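Local coordinates for protein riboflavin kinase, putative (Trypanosoma brucei, PDB 3BNW) that probably phosphorylates riboflavin with ATP to make FMN, the single step of the ATP route from the vitamin to this flavin cofactor, at residues 60-64 with 156-160. Numbering follows the deposited sequence.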
loop_
_atom_site.group_PDB
_atom_site.type_symbol
_atom_site.label_atom_id
_atom_site.label_comp_id
_atom_site.label_asym_id
_atom_site.label_seq_id
_atom_site.Cartn_x
_atom_site.Cartn_y
_atom_site.Cartn_z
ATOM N N VAL A 60 -2.364 -6.606 -0.774
ATOM C CA VAL A 60 -1.312 -6.469 -1.783
ATOM C C VAL A 60 -0.034 -5.951 -1.143
ATOM O O VAL A 60 -0.037 -5.565 0.016
ATOM C CB VAL A 60 -1.735 -5.521 -2.939
ATOM C CG1 VAL A 60 -2.966 -6.072 -3.647
ATOM C CG2 VAL A 60 -1.973 -4.102 -2.434
ATOM N N TYR A 61 1.049 -5.947 -1.917
ATOM C CA TYR A 61 2.353 -5.538 -1.428
ATOM C C TYR A 61 3.145 -4.775 -2.484
ATOM O O TYR A 61 2.830 -4.826 -3.673
ATOM C CB TYR A 61 3.138 -6.767 -0.960
ATOM C CG TYR A 61 3.506 -7.743 -2.057
ATOM C CD1 TYR A 61 4.713 -7.622 -2.746
ATOM C CD2 TYR A 61 2.661 -8.785 -2.406
ATOM C CE1 TYR A 61 5.060 -8.508 -3.754
ATOM C CE2 TYR A 61 3.004 -9.680 -3.410
ATOM C CZ TYR A 61 4.207 -9.535 -4.083
ATOM O OH TYR A 61 4.561 -10.416 -5.085
ATOM N N GLY A 62 4.184 -4.073 -2.041
ATOM C CA GLY A 62 5.064 -3.344 -2.952
ATOM C C GLY A 62 5.931 -2.334 -2.233
ATOM O O GLY A 62 6.213 -2.484 -1.050
ATOM N N TRP A 63 6.342 -1.296 -2.957
ATOM C CA TRP A 63 7.179 -0.230 -2.408
ATOM C C TRP A 63 6.373 1.043 -2.264
ATOM O O TRP A 63 5.537 1.342 -3.109
ATOM C CB TRP A 63 8.362 0.050 -3.330
ATOM C CG TRP A 63 9.308 -1.082 -3.455
ATOM C CD1 TRP A 63 9.403 -1.952 -4.492
ATOM C CD2 TRP A 63 10.310 -1.469 -2.509
ATOM N NE1 TRP A 63 10.399 -2.861 -4.253
ATOM C CE2 TRP A 63 10.972 -2.589 -3.041
ATOM C CE3 TRP A 63 10.711 -0.975 -1.262
ATOM C CZ2 TRP A 63 12.017 -3.233 -2.374
ATOM C CZ3 TRP A 63 11.751 -1.615 -0.596
ATOM C CH2 TRP A 63 12.393 -2.733 -1.158
ATOM N N GLY A 64 6.632 1.798 -1.202
ATOM C CA GLY A 64 5.951 3.070 -0.987
ATOM C C GLY A 64 6.850 4.135 -0.403
ATOM O O GLY A 64 7.917 3.837 0.128
ATOM N N LEU A 156 12.103 -7.485 -8.420
ATOM C CA LEU A 156 11.197 -6.615 -7.650
ATOM C C LEU A 156 11.916 -5.553 -6.816
ATOM O O LEU A 156 11.378 -4.472 -6.607
ATOM C CB LEU A 156 10.283 -7.454 -6.740
ATOM C CG LEU A 156 8.962 -7.967 -7.330
ATOM C CD1 LEU A 156 9.097 -8.410 -8.774
ATOM C CD2 LEU A 156 8.420 -9.104 -6.476
ATOM N N GLN A 157 13.116 -5.868 -6.339
ATOM C CA GLN A 157 13.942 -4.912 -5.586
ATOM C C GLN A 157 14.225 -3.624 -6.386
ATOM O O GLN A 157 14.326 -2.535 -5.809
ATOM C CB GLN A 157 15.269 -5.582 -5.187
ATOM C CG GLN A 157 16.205 -4.753 -4.300
ATOM C CD GLN A 157 16.049 -5.059 -2.820
ATOM O OE1 GLN A 157 17.033 -5.329 -2.127
ATOM N NE2 GLN A 157 14.813 -5.022 -2.327
ATOM N N GLU A 158 14.338 -3.758 -7.708
ATOM C CA GLU A 158 14.663 -2.640 -8.605
ATOM C C GLU A 158 13.586 -1.542 -8.632
ATOM O O GLU A 158 13.881 -0.391 -8.965
ATOM C CB GLU A 158 14.907 -3.175 -10.026
ATOM C CG GLU A 158 15.650 -2.233 -10.977
ATOM C CD GLU A 158 17.162 -2.233 -10.774
ATOM O OE1 GLU A 158 17.620 -2.086 -9.618
ATOM O OE2 GLU A 158 17.895 -2.358 -11.781
ATOM N N PHE A 159 12.350 -1.898 -8.283
ATOM C CA PHE A 159 11.228 -0.943 -8.234
ATOM C C PHE A 159 11.264 0.033 -7.056
ATOM O O PHE A 159 10.447 0.954 -6.990
ATOM C CB PHE A 159 9.892 -1.690 -8.206
ATOM C CG PHE A 159 9.485 -2.242 -9.529
ATOM C CD1 PHE A 159 9.853 -3.525 -9.901
ATOM C CD2 PHE A 159 8.732 -1.480 -10.405
ATOM C CE1 PHE A 159 9.471 -4.042 -11.123
ATOM C CE2 PHE A 159 8.346 -1.988 -11.624
ATOM C CZ PHE A 159 8.718 -3.274 -11.988
ATOM N N SER A 160 12.181 -0.177 -6.117
ATOM C CA SER A 160 12.417 0.804 -5.070
ATOM C C SER A 160 12.920 2.115 -5.682
ATOM O O SER A 160 12.596 3.197 -5.193
ATOM C CB SER A 160 13.425 0.274 -4.044
ATOM O OG SER A 160 14.712 0.113 -4.612
#
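A tryptophan on a strand of the antiparallel beta barrel characteristic of riboflavin kinases packs against a short helical turn that follows the long helix 133-151. Segment 60-64 belongs to strand 58-69, hydrogen-bonded between strands 75-87 and 115-126; segment 156-160 lies against the buried indole of Trp-63, which Leu-151 of helix 133-151 also touches. Trp-63 does most of the work. Its CA-to-CB bond points toward the turn, and Ser-160 CB sits over the six-membered ring, 3.9 Å from the ring centroid and 10° off the normal, a CH-pi contact. Phe-159 adds CB at 3.8 Å from Trp-63 CD1, while its ring turns away to meet Leu-121 and Leu-178. At the indole edge, Gln-157 NE2 comes within 3.3 Å of Trp-63 CZ2. Tyr-61 contributes less: its OH is hydrogen-bonded to Gln-11 OE1, and its ring edge brushes Leu-156, with CE1 4.4 Å from Leu-156 CD2. One hydrogen bond ties strand to turn: Trp-63 NE1 donates to Leu-156 O at 3.0 Å (157° at the hydrogen), a carbonyl that also accepts from Phe-159 N at 3.2 Å.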